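Local coordinates for 82 prophage-derived uncharacterized protein ybcO (Escherichia coli K-12, PDB 3G27), which binds a zinc ion and is probably a nuclease, at residues 19-23 / 54-60; 16-20 / 67-73; 29-33 / 44-48; 11-16 / 83-88. All coordinates share one frame; numbering follows the deposited sequence. Where two conformers were deposited one is given.

Interaction 1. Residues 19-23 / 54-60; sequences GVCNG and CSACHDE. With ZN (zinc ion), chain B; CA (calcium ion), chain C.
Cys54 SG is gripped by three partners. It binds the zinc ion at 2.3 Å. From across the contact it takes the N-H of Asn22, with Asn22 N to Cys54 SG at 3.5 Å and 168° at the hydrogen, and it also takes the Cys57 N-H from the first turn of its own helix. Cys54 is the N-cap residue of helix 55-61, and this is its capping bond. The thiolate reaches this spot because its SG sits between backbone N and carbonyl carbon (chi1 71°), turned back over the helix start. Two N-H groups, one from a helix end, would probably ease the negative charge gathered on the sulfur. Cys57 SG (2.4 Å) and Cys21 SG (2.3 Å) bind the same ion, and Cys13 completes the set.

Beyond the metal, the Asn22 amide lies over the start of the helix, its OD1 3.3 Å from Cys54 CB; OD1 itself is taken up by Asn24 N. On the other flank Val20 CG1 packs crosswise on Glu60 CB at 3.9 Å, while the Glu60 carboxylate is held by Thr65, Phe67 and Val68 and by a salt bridge from OE2 to Arg63. The 19-23 loop also carries the calcium ion, bound by the carbonyls of Gly19 and Cys21 and by three waters. Together this is a Cys4 zinc site whose CxxC half opens a helix.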
loop_
_atom_site.group_PDB
_atom_site.type_symbol
_atom_site.label_atom_id
_atom_site.label_comp_id
_atom_site.label_asym_id
_atom_site.label_seq_id
_atom_site.Cartn_x
_atom_site.Cartn_y
_atom_site.Cartn_z
ATOM N N GLY A 19 -5.884 -0.667 19.477
ATOM C CA GLY A 19 -5.951 0.312 20.548
ATOM C C GLY A 19 -6.421 1.633 19.999
ATOM O O GLY A 19 -7.483 2.145 20.385
ATOM N N VAL A 20 -5.638 2.154 19.066
ATOM C CA VAL A 20 -5.925 3.419 18.407
ATOM C C VAL A 20 -7.292 3.441 17.683
ATOM O O VAL A 20 -8.067 4.403 17.801
ATOM C CB VAL A 20 -4.738 3.807 17.416
ATOM C CG1 VAL A 20 -5.114 5.001 16.595
ATOM C CG2 VAL A 20 -3.431 4.021 18.163
ATOM N N CYS A 21 -7.586 2.386 16.945
ATOM C CA CYS A 21 -8.833 2.299 16.211
ATOM C C CYS A 21 -9.994 2.514 17.143
ATOM O O CYS A 21 -10.017 1.969 18.254
ATOM C CB CYS A 21 -8.989 0.930 15.529
ATOM S SG CYS A 21 -10.196 0.909 14.087
ATOM N N ASN A 22 -10.974 3.284 16.695
ATOM C CA ASN A 22 -12.220 3.366 17.420
ATOM C C ASN A 22 -13.281 2.353 16.930
ATOM O O ASN A 22 -14.271 2.134 17.582
ATOM C CB ASN A 22 -12.761 4.812 17.491
ATOM C CG ASN A 22 -13.160 5.393 16.145
ATOM O OD1 ASN A 22 -13.694 4.711 15.272
ATOM N ND2 ASN A 22 -12.923 6.674 15.989
ATOM N N GLY A 23 -13.068 1.748 15.770
ATOM C CA GLY A 23 -13.993 0.764 15.228
ATOM C C GLY A 23 -15.383 1.268 14.868
ATOM O O GLY A 23 -16.317 0.461 14.720
ATOM N N CYS A 54 -11.074 5.309 10.237
ATOM C CA CYS A 54 -11.828 5.954 11.315
ATOM C C CYS A 54 -11.060 7.159 11.792
ATOM O O CYS A 54 -9.887 7.295 11.486
ATOM C CB CYS A 54 -12.026 5.020 12.499
ATOM S SG CYS A 54 -10.504 4.666 13.478
ATOM N N SER A 55 -11.725 8.031 12.550
ATOM C CA SER A 55 -11.163 9.312 12.915
ATOM C C SER A 55 -9.832 9.185 13.654
ATOM O O SER A 55 -8.904 9.962 13.429
ATOM C CB SER A 55 -12.174 10.119 13.739
ATOM O OG SER A 55 -12.675 9.403 14.866
ATOM N N ALA A 56 -9.748 8.174 14.507
ATOM C CA ALA A 56 -8.566 7.903 15.323
ATOM C C ALA A 56 -7.399 7.413 14.499
ATOM O O ALA A 56 -6.272 7.866 14.633
ATOM C CB ALA A 56 -8.918 6.869 16.377
ATOM N N CYS A 57 -7.668 6.441 13.652
ATOM C CA CYS A 57 -6.612 5.902 12.790
ATOM C C CYS A 57 -6.134 6.954 11.804
ATOM O O CYS A 57 -4.964 7.054 11.515
ATOM C CB CYS A 57 -7.117 4.654 12.058
ATOM S SG CYS A 57 -7.132 3.188 13.082
ATOM N N HIS A 58 -7.049 7.786 11.314
ATOM C CA HIS A 58 -6.679 8.858 10.427
ATOM C C HIS A 58 -5.681 9.800 11.107
ATOM O O HIS A 58 -4.645 10.110 10.550
ATOM C CB HIS A 58 -7.946 9.597 10.048
ATOM C CG HIS A 58 -7.760 10.649 9.019
ATOM N ND1 HIS A 58 -8.684 11.650 8.824
ATOM C CD2 HIS A 58 -6.778 10.846 8.104
ATOM C CE1 HIS A 58 -8.273 12.420 7.824
ATOM N NE2 HIS A 58 -7.121 11.955 7.377
ATOM N N ASP A 59 -5.983 10.259 12.318
ATOM C CA ASP A 59 -5.078 11.165 13.034
ATOM C C ASP A 59 -3.713 10.526 13.284
ATOM O O ASP A 59 -2.698 11.175 13.163
ATOM C CB ASP A 59 -5.698 11.616 14.326
ATOM C CG ASP A 59 -6.911 12.525 14.118
ATOM O OD1 ASP A 59 -7.051 13.070 13.010
ATOM O OD2 ASP A 59 -7.720 12.721 15.074
ATOM N N GLU A 60 -3.699 9.238 13.556
ATOM C CA GLU A 60 -2.446 8.484 13.797
ATOM C C GLU A 60 -1.633 8.271 12.547
ATOM O O GLU A 60 -0.416 8.455 12.568
ATOM C CB GLU A 60 -2.733 7.141 14.435
ATOM C CG GLU A 60 -1.483 6.311 14.864
ATOM C CD GLU A 60 -0.763 6.837 16.097
ATOM O OE1 GLU A 60 -1.362 7.581 16.910
ATOM O OE2 GLU A 60 0.425 6.495 16.255
HETATM ZN ZN ZN B . -9.446 2.697 12.791
HETATM CA CA CA C . -9.860 2.176 20.705
HETATM O O HOH W 1 -9.880 4.562 19.741
HETATM O O HOH W 2 -12.066 1.378 20.363
HETATM O O HOH W 3 -9.380 -0.268 19.883
#

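Interaction 2. Residues 16-20 / 67-73; sequences RIPGV and FVDAGYA. With CA (calcium ion), chain C.
Ile17 and Val68 meet through their methyls, CG2 of Ile17 lying 3.8 Å from CG1 of Val68. That same Ile17 branch, anti to its own nitrogen while CG1 turns beside it (chi1 -62°), also touches the Tyr72 ring, 4.0 Å from CE2; the two side chains run antiparallel alongside one another. Its other arm ends in CD1, which comes to 4.4 Å from Ala73 CB. Pro18 takes the far end of the tyrosine: its CD sits at the ring edge, near the ring plane, 3.1 Å from Tyr72 OH. Two residues further on, Val20 CG2 packs on Phe67 CB at 3.7 Å and also touches Val68 CG1.

What positions these groups lies one shell out. Asp69 N-caps helix 70-90, its OD2 receiving Tyr72 N at 2.9 Å nearly in line with the C-O bond, and this fixes the first turn that presents Tyr72 and Ala73. Arg63 NH1 bonds to Val68 O, and Ile17 also leans on Glu60 and Ile61 of helix 55-61. The result is a small hydrophobic seam, without a hydrogen bond across it, that joins the zinc-site loop to the capped N-terminal end of helix 70-90.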
loop_
_atom_site.group_PDB
_atom_site.type_symbol
_atom_site.label_atom_id
_atom_site.label_comp_id
_atom_site.label_asym_id
_atom_site.label_seq_id
_atom_site.Cartn_x
_atom_site.Cartn_y
_atom_site.Cartn_z
ATOM N N ARG A 16 -7.232 -0.012 11.101
ATOM C CA ARG A 16 -7.374 -0.837 12.302
ATOM C C ARG A 16 -6.103 -0.999 13.141
ATOM O O ARG A 16 -5.723 -2.126 13.473
ATOM C CB ARG A 16 -7.911 -2.220 11.917
ATOM C CG ARG A 16 -8.891 -2.196 10.738
ATOM C CD ARG A 16 -9.780 -3.430 10.729
ATOM N NE ARG A 16 -10.280 -3.769 9.398
ATOM C CZ ARG A 16 -9.762 -4.726 8.641
ATOM N NH1 ARG A 16 -10.279 -4.985 7.447
ATOM N NH2 ARG A 16 -8.727 -5.431 9.086
ATOM N N ILE A 17 -5.463 0.113 13.507
ATOM C CA ILE A 17 -4.328 0.059 14.416
ATOM C C ILE A 17 -4.878 -0.366 15.779
ATOM O O ILE A 17 -5.796 0.277 16.328
ATOM C CB ILE A 17 -3.591 1.408 14.548
ATOM C CG1 ILE A 17 -3.022 1.839 13.199
ATOM C CG2 ILE A 17 -2.481 1.273 15.584
ATOM C CD1 ILE A 17 -2.545 3.263 13.124
ATOM N N PRO A 18 -4.345 -1.453 16.336
ATOM C CA PRO A 18 -4.880 -1.863 17.621
ATOM C C PRO A 18 -4.831 -0.764 18.671
ATOM O O PRO A 18 -3.870 -0.024 18.737
ATOM C CB PRO A 18 -3.973 -3.029 18.018
ATOM C CG PRO A 18 -3.512 -3.595 16.700
ATOM C CD PRO A 18 -3.338 -2.414 15.829
ATOM N N GLY A 19 -5.884 -0.667 19.477
ATOM C CA GLY A 19 -5.951 0.312 20.548
ATOM C C GLY A 19 -6.421 1.633 19.999
ATOM O O GLY A 19 -7.483 2.145 20.385
ATOM N N VAL A 20 -5.638 2.154 19.066
ATOM C CA VAL A 20 -5.925 3.419 18.407
ATOM C C VAL A 20 -7.292 3.441 17.683
ATOM O O VAL A 20 -8.067 4.403 17.801
ATOM C CB VAL A 20 -4.738 3.807 17.416
ATOM C CG1 VAL A 20 -5.114 5.001 16.595
ATOM C CG2 VAL A 20 -3.431 4.021 18.163
ATOM N N PHE A 67 0.641 7.549 18.946
ATOM C CA PHE A 67 0.463 6.484 19.917
ATOM C C PHE A 67 1.306 5.278 19.585
ATOM O O PHE A 67 1.785 4.615 20.474
ATOM C CB PHE A 67 -1.003 6.063 19.990
ATOM C CG PHE A 67 -1.892 7.103 20.570
ATOM C CD1 PHE A 67 -1.730 7.508 21.892
ATOM C CD2 PHE A 67 -2.913 7.631 19.829
ATOM C CE1 PHE A 67 -2.540 8.463 22.462
ATOM C CE2 PHE A 67 -3.751 8.614 20.379
ATOM C CZ PHE A 67 -3.560 9.030 21.704
ATOM N N VAL A 68 1.478 4.974 18.307
ATOM C CA VAL A 68 2.324 3.873 17.920
ATOM C C VAL A 68 3.503 4.345 17.073
ATOM O O VAL A 68 3.540 5.474 16.570
ATOM C CB VAL A 68 1.535 2.772 17.149
ATOM C CG1 VAL A 68 0.261 2.381 17.925
ATOM C CG2 VAL A 68 1.194 3.219 15.737
ATOM N N ASP A 69 4.468 3.447 16.962
ATOM C CA ASP A 69 5.624 3.576 16.092
ATOM C C ASP A 69 5.237 3.975 14.637
ATOM O O ASP A 69 4.285 3.461 14.092
ATOM C CB ASP A 69 6.356 2.224 16.214
ATOM C CG ASP A 69 7.463 2.041 15.233
ATOM O OD1 ASP A 69 8.642 2.107 15.655
ATOM O OD2 ASP A 69 7.147 1.758 14.049
ATOM N N ALA A 70 5.972 4.914 14.033
ATOM C CA ALA A 70 5.633 5.454 12.715
ATOM C C ALA A 70 5.735 4.437 11.590
ATOM O O ALA A 70 5.018 4.520 10.606
ATOM C CB ALA A 70 6.536 6.623 12.379
ATOM N N GLY A 71 6.668 3.504 11.712
ATOM C CA GLY A 71 6.766 2.403 10.750
ATOM C C GLY A 71 5.552 1.489 10.795
ATOM O O GLY A 71 4.996 1.121 9.773
ATOM N N TYR A 72 5.116 1.166 11.994
ATOM C CA TYR A 72 3.907 0.357 12.169
ATOM C C TYR A 72 2.638 1.077 11.687
ATOM O O TYR A 72 1.821 0.518 10.963
ATOM C CB TYR A 72 3.794 -0.054 13.626
ATOM C CG TYR A 72 2.630 -0.951 13.915
ATOM C CD1 TYR A 72 2.552 -2.205 13.346
ATOM C CD2 TYR A 72 1.617 -0.541 14.763
ATOM C CE1 TYR A 72 1.494 -3.033 13.618
ATOM C CE2 TYR A 72 0.543 -1.367 15.055
ATOM C CZ TYR A 72 0.482 -2.605 14.479
ATOM O OH TYR A 72 -0.575 -3.444 14.756
ATOM N N ALA A 73 2.474 2.324 12.067
ATOM C CA ALA A 73 1.382 3.132 11.540
ATOM C C ALA A 73 1.368 3.109 10.019
ATOM O O ALA A 73 0.318 2.960 9.413
ATOM C CB ALA A 73 1.523 4.547 12.021
HETATM CA CA CA C . -9.860 2.176 20.705
HETATM O O HOH W 1 -9.880 4.562 19.741
HETATM O O HOH W 2 -12.066 1.378 20.363
HETATM O O HOH W 3 -9.380 -0.268 19.883
#

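Interaction 3. Residues 29-33 / 44-48; sequences VLAHI and KPPDL
His32 and Asp47 set their flat groups at 47° to each other, and the ring reaches the carboxylate by its edge. NE2 of His32 gives its hydrogen to Asp47 OD1 at 2.6 Å, bent to 143° at the hydrogen. The oxygen lies close to the ring plane and is met on its anti lone pair, the one turned away from the other carboxylate oxygen. The histidine points this way because CG stands anti to the carbonyl carbon (chi1 -71°).

Two proline carbonyls also come close to His32 CD2, Pro45 O at 3.2 Å and Pro46 O at 3.3 Å; of these Pro46 O lies at the ring edge, near its plane. The Pro45 ring approaches His32 at about a right angle, with Pro45 CG 4.0 Å from His32 CB. Leu30, two residues back on the same side of the strand, lies across Asp47 and rests CD2 on Asp47 CB at 3.7 Å. Lys6 makes a weak, long ion pair with Asp47 OD1. His32 is inferred to be the proton acceptor of the predicted nuclease, and Asp47 holds its NE2 side in a fixed direction.

Pro46 and Leu48 meet Leu89 and Ile94 of the second subunit. Within the chain, strand 29-32 pairs antiparallel with strand 50-53, Ala31 is covered by His58 of helix 55-61, and Ile33, just beyond the strand, rests on helix 70-90.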
loop_
_atom_site.group_PDB
_atom_site.type_symbol
_atom_site.label_atom_id
_atom_site.label_comp_id
_atom_site.label_asym_id
_atom_site.label_seq_id
_atom_site.Cartn_x
_atom_site.Cartn_y
_atom_site.Cartn_z
ATOM N N VAL A 29 -13.458 8.126 7.087
ATOM C CA VAL A 29 -13.287 8.989 5.917
ATOM C C VAL A 29 -12.269 8.374 4.952
ATOM O O VAL A 29 -11.574 7.425 5.296
ATOM C CB VAL A 29 -12.815 10.408 6.336
ATOM C CG1 VAL A 29 -13.833 11.066 7.303
ATOM C CG2 VAL A 29 -11.434 10.339 6.977
ATOM N N LEU A 30 -12.168 8.941 3.756
ATOM C CA LEU A 30 -11.096 8.590 2.830
ATOM C C LEU A 30 -9.821 9.351 3.238
ATOM O O LEU A 30 -9.734 10.545 3.048
ATOM C CB LEU A 30 -11.503 8.920 1.383
ATOM C CG LEU A 30 -10.595 8.317 0.327
ATOM C CD1 LEU A 30 -10.711 6.824 0.379
ATOM C CD2 LEU A 30 -10.953 8.820 -1.028
ATOM N N ALA A 31 -8.855 8.643 3.825
ATOM C CA ALA A 31 -7.647 9.231 4.345
ATOM C C ALA A 31 -6.527 9.000 3.321
ATOM O O ALA A 31 -6.123 7.868 3.086
ATOM C CB ALA A 31 -7.298 8.577 5.671
ATOM N N HIS A 32 -6.024 10.080 2.730
ATOM C CA HIS A 32 -4.957 9.998 1.756
ATOM C C HIS A 32 -3.643 9.539 2.358
ATOM O O HIS A 32 -3.270 9.954 3.451
ATOM C CB HIS A 32 -4.752 11.357 1.097
ATOM C CG HIS A 32 -5.864 11.737 0.187
ATOM N ND1 HIS A 32 -6.983 12.411 0.624
ATOM C CD2 HIS A 32 -6.048 11.510 -1.136
ATOM C CE1 HIS A 32 -7.808 12.590 -0.394
ATOM N NE2 HIS A 32 -7.266 12.049 -1.474
ATOM N N ILE A 33 -2.942 8.684 1.625
ATOM C CA ILE A 33 -1.645 8.205 2.037
ATOM C C ILE A 33 -0.621 9.217 1.528
ATOM O O ILE A 33 -0.672 9.626 0.374
ATOM C CB ILE A 33 -1.351 6.842 1.408
ATOM C CG1 ILE A 33 -2.371 5.785 1.865
ATOM C CG2 ILE A 33 0.108 6.426 1.667
ATOM C CD1 ILE A 33 -2.535 5.629 3.301
ATOM N N LYS A 44 -2.160 17.902 -3.323
ATOM C CA LYS A 44 -3.327 17.351 -4.019
ATOM C C LYS A 44 -3.163 15.856 -4.399
ATOM O O LYS A 44 -3.193 15.521 -5.595
ATOM C CB LYS A 44 -3.611 18.183 -5.285
ATOM N N PRO A 45 -3.004 14.948 -3.402
ATOM C CA PRO A 45 -2.772 13.542 -3.774
ATOM C C PRO A 45 -4.051 12.810 -4.211
ATOM O O PRO A 45 -5.166 13.170 -3.776
ATOM C CB PRO A 45 -2.174 12.915 -2.501
ATOM C CG PRO A 45 -2.663 13.773 -1.367
ATOM C CD PRO A 45 -3.182 15.099 -1.946
ATOM N N PRO A 46 -3.888 11.782 -5.061
ATOM C CA PRO A 46 -5.032 11.136 -5.692
ATOM C C PRO A 46 -5.793 10.275 -4.695
ATOM O O PRO A 46 -5.190 9.771 -3.758
ATOM C CB PRO A 46 -4.396 10.288 -6.799
ATOM C CG PRO A 46 -2.925 10.194 -6.456
ATOM C CD PRO A 46 -2.663 10.981 -5.211
ATOM N N ASP A 47 -7.106 10.152 -4.892
ATOM C CA ASP A 47 -8.011 9.421 -3.978
ATOM C C ASP A 47 -7.811 7.905 -4.027
ATOM O O ASP A 47 -8.195 7.199 -3.086
ATOM C CB ASP A 47 -9.482 9.714 -4.300
ATOM C CG ASP A 47 -9.891 11.159 -4.000
ATOM O OD1 ASP A 47 -9.201 11.874 -3.230
ATOM O OD2 ASP A 47 -10.932 11.581 -4.551
ATOM N N LEU A 48 -7.248 7.412 -5.134
ATOM C CA LEU A 48 -6.817 6.027 -5.249
ATOM C C LEU A 48 -5.804 5.715 -4.150
ATOM O O LEU A 48 -5.901 4.697 -3.484
ATOM C CB LEU A 48 -6.213 5.773 -6.646
ATOM C CG LEU A 48 -5.783 4.337 -6.963
ATOM C CD1 LEU A 48 -7.019 3.417 -7.076
ATOM C CD2 LEU A 48 -4.872 4.245 -8.208
#

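Interaction 4. Residues 11-16 / 83-88; sequences RECQVR and RTQVIW. With ZN (zinc ion), chain B.
Gln14 runs from the zinc-site loop onto helix 70-90, and each of its atoms finds something. CB lies 3.8 Å from Thr84 OG1, a hydroxyl already bonded to Gly80 O, and CG is about as near to it. The chain then bends (chi2 -60°), carrying the amide between Ile87 and Arg83: CD is 3.7 Å from Ile87 CD1, and OE1 sits 3.2 Å from Arg83 CB. At the tip NE2 turns back to its own loop and donates to Glu12 O from above that carbonyl plane.

The backbone of Gln14 is held as well. Arg83 NH1 donates to Gln14 O at 2.6 Å, the oxygen lying near the guanidinium plane and the hydrogen angle bent to 133°; NH1 also donates to a water that lies within hydrogen-bonding distance of Val15 O. In one of its two conformers Arg16 stacks on Arg83, two like charges face to face, so this contact is tentative. Farther along, Ile87 CG2 lies over one face of the Arg11 guanidinium, near its rim.

Cys13 turns away from the helix to bind the zinc ion, and its SG accepts Arg16 N. Backbone N-H bonds to a metal-bound sulfur are common in Cys4 zinc sites; here the Cys13 limb of the site rests on helix 70-90.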
loop_
_atom_site.group_PDB
_atom_site.type_symbol
_atom_site.label_atom_id
_atom_site.label_comp_id
_atom_site.label_asym_id
_atom_site.label_seq_id
_atom_site.Cartn_x
_atom_site.Cartn_y
_atom_site.Cartn_z
ATOM N N ARG A 11 -18.186 3.525 6.028
ATOM C CA ARG A 11 -17.664 2.191 5.872
ATOM C C ARG A 11 -16.735 1.872 7.030
ATOM O O ARG A 11 -16.233 2.751 7.726
ATOM C CB ARG A 11 -16.868 2.078 4.579
ATOM C CG ARG A 11 -17.661 2.190 3.313
ATOM C CD ARG A 11 -17.791 0.848 2.673
ATOM N NE ARG A 11 -18.115 0.938 1.254
ATOM C CZ ARG A 11 -18.252 -0.123 0.471
ATOM N NH1 ARG A 11 -18.563 0.027 -0.817
ATOM N NH2 ARG A 11 -18.083 -1.347 0.987
ATOM N N GLU A 12 -16.461 0.592 7.171
ATOM C CA GLU A 12 -15.525 0.087 8.157
ATOM C C GLU A 12 -14.074 0.531 7.937
ATOM O O GLU A 12 -13.570 0.521 6.814
ATOM C CB GLU A 12 -15.584 -1.445 8.135
ATOM C CG GLU A 12 -14.874 -2.111 9.293
ATOM C CD GLU A 12 -15.700 -3.232 9.910
ATOM O OE1 GLU A 12 -15.719 -4.378 9.347
ATOM O OE2 GLU A 12 -16.336 -2.936 10.964
ATOM N N CYS A 13 -13.394 0.881 9.033
ATOM C CA CYS A 13 -11.981 1.251 8.989
ATOM C C CYS A 13 -11.183 0.077 8.464
ATOM O O CYS A 13 -11.353 -1.037 8.930
ATOM C CB CYS A 13 -11.489 1.617 10.390
ATOM S SG CYS A 13 -9.805 2.220 10.483
ATOM N N GLN A 14 -10.321 0.338 7.484
ATOM C CA GLN A 14 -9.421 -0.677 6.943
ATOM C C GLN A 14 -8.011 -0.589 7.513
ATOM O O GLN A 14 -7.191 -1.434 7.201
ATOM C CB GLN A 14 -9.372 -0.578 5.424
ATOM C CG GLN A 14 -10.707 -0.811 4.754
ATOM C CD GLN A 14 -11.265 -2.200 5.080
ATOM O OE1 GLN A 14 -10.605 -3.208 4.853
ATOM N NE2 GLN A 14 -12.478 -2.246 5.641
ATOM N N VAL A 15 -7.739 0.416 8.353
ATOM C CA VAL A 15 -6.386 0.622 8.921
ATOM C C VAL A 15 -6.277 -0.211 10.199
ATOM O O VAL A 15 -5.349 -0.994 10.371
ATOM C CB VAL A 15 -6.103 2.109 9.265
ATOM C CG1 VAL A 15 -4.761 2.247 9.951
ATOM C CG2 VAL A 15 -6.152 2.987 8.040
ATOM N N ARG A 16 -7.232 -0.012 11.101
ATOM C CA ARG A 16 -7.374 -0.837 12.302
ATOM C C ARG A 16 -6.103 -0.999 13.141
ATOM O O ARG A 16 -5.723 -2.126 13.473
ATOM C CB ARG A 16 -7.911 -2.220 11.917
ATOM C CG ARG A 16 -8.891 -2.196 10.738
ATOM C CD ARG A 16 -9.780 -3.430 10.729
ATOM N NE ARG A 16 -10.280 -3.769 9.398
ATOM C CZ ARG A 16 -9.762 -4.726 8.641
ATOM N NH1 ARG A 16 -10.279 -4.985 7.447
ATOM N NH2 ARG A 16 -8.727 -5.431 9.086
ATOM N N ARG A 83 -6.532 -2.928 1.072
ATOM C CA ARG A 83 -7.887 -3.405 1.399
ATOM C C ARG A 83 -9.007 -2.530 0.817
ATOM O O ARG A 83 -9.957 -3.046 0.236
ATOM C CB ARG A 83 -8.042 -3.484 2.896
ATOM C CG ARG A 83 -7.105 -4.469 3.553
ATOM C CD ARG A 83 -7.438 -4.608 5.036
ATOM N NE ARG A 83 -6.369 -5.315 5.725
ATOM C CZ ARG A 83 -5.752 -4.906 6.833
ATOM N NH1 ARG A 83 -6.081 -3.770 7.450
ATOM N NH2 ARG A 83 -4.779 -5.662 7.338
ATOM N N THR A 84 -8.871 -1.217 0.961
ATOM C CA THR A 84 -9.775 -0.236 0.349
ATOM C C THR A 84 -9.891 -0.342 -1.161
ATOM O O THR A 84 -10.990 -0.338 -1.699
ATOM C CB THR A 84 -9.310 1.172 0.682
ATOM O OG1 THR A 84 -9.205 1.289 2.112
ATOM C CG2 THR A 84 -10.262 2.221 0.126
ATOM N N GLN A 85 -8.761 -0.416 -1.849
ATOM C CA GLN A 85 -8.757 -0.592 -3.301
ATOM C C GLN A 85 -9.392 -1.914 -3.653
ATOM O O GLN A 85 -10.113 -2.018 -4.639
ATOM C CB GLN A 85 -7.334 -0.506 -3.862
ATOM C CG GLN A 85 -6.684 0.903 -3.704
ATOM C CD GLN A 85 -5.222 0.954 -4.132
ATOM O OE1 GLN A 85 -4.674 -0.018 -4.655
ATOM N NE2 GLN A 85 -4.600 2.101 -3.954
ATOM N N VAL A 86 -9.156 -2.930 -2.834
ATOM C CA VAL A 86 -9.777 -4.217 -3.078
ATOM C C VAL A 86 -11.302 -4.126 -2.912
ATOM O O VAL A 86 -12.044 -4.734 -3.676
ATOM C CB VAL A 86 -9.226 -5.320 -2.167
ATOM C CG1 VAL A 86 -10.209 -6.508 -2.143
ATOM C CG2 VAL A 86 -7.837 -5.758 -2.622
ATOM N N ILE A 87 -11.756 -3.365 -1.924
ATOM C CA ILE A 87 -13.186 -3.069 -1.780
ATOM C C ILE A 87 -13.741 -2.348 -3.025
ATOM O O ILE A 87 -14.805 -2.724 -3.533
ATOM C CB ILE A 87 -13.458 -2.197 -0.550
ATOM C CG1 ILE A 87 -13.293 -3.004 0.731
ATOM C CG2 ILE A 87 -14.835 -1.590 -0.622
ATOM C CD1 ILE A 87 -13.267 -2.124 1.980
ATOM N N TRP A 88 -13.023 -1.323 -3.501
ATOM C CA TRP A 88 -13.428 -0.557 -4.691
ATOM C C TRP A 88 -13.556 -1.445 -5.906
ATOM O O TRP A 88 -14.433 -1.243 -6.745
ATOM C CB TRP A 88 -12.412 0.536 -5.041
ATOM C CG TRP A 88 -12.217 1.620 -4.042
ATOM C CD1 TRP A 88 -11.159 2.483 -3.978
ATOM C CD2 TRP A 88 -13.084 1.973 -2.954
ATOM N NE1 TRP A 88 -11.311 3.351 -2.929
ATOM C CE2 TRP A 88 -12.481 3.060 -2.281
ATOM C CE3 TRP A 88 -14.310 1.479 -2.479
ATOM C CZ2 TRP A 88 -13.062 3.659 -1.158
ATOM C CZ3 TRP A 88 -14.879 2.076 -1.352
ATOM C CH2 TRP A 88 -14.256 3.156 -0.711
HETATM ZN ZN ZN B . -9.446 2.697 12.791
HETATM O O HOH W 4 -3.994 -2.652 8.699
#

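Overall arrangement
Interactions 1, 2 and 4 all use the loop that precedes strand 29-32, met in the order 11-16, 16-20 and 19-23. Interactions 2 and 4 join this loop to the start and to a later part of helix 70-90, centres about 16 Å apart; interaction 1 ties it to helix 55-61, its centre about 9 Å from that of interaction 2. The zinc ion, shared by interactions 1 and 4, thus joins the 11-23 loop to the start of helix 55-61. Interaction 3, with the predicted catalytic histidine, is nested within the loops closed by the others, its centre about 16 Å from that of interaction 1. It touches interaction 4 through Leu48 O and Gln85 NE2, and both meet the second subunit.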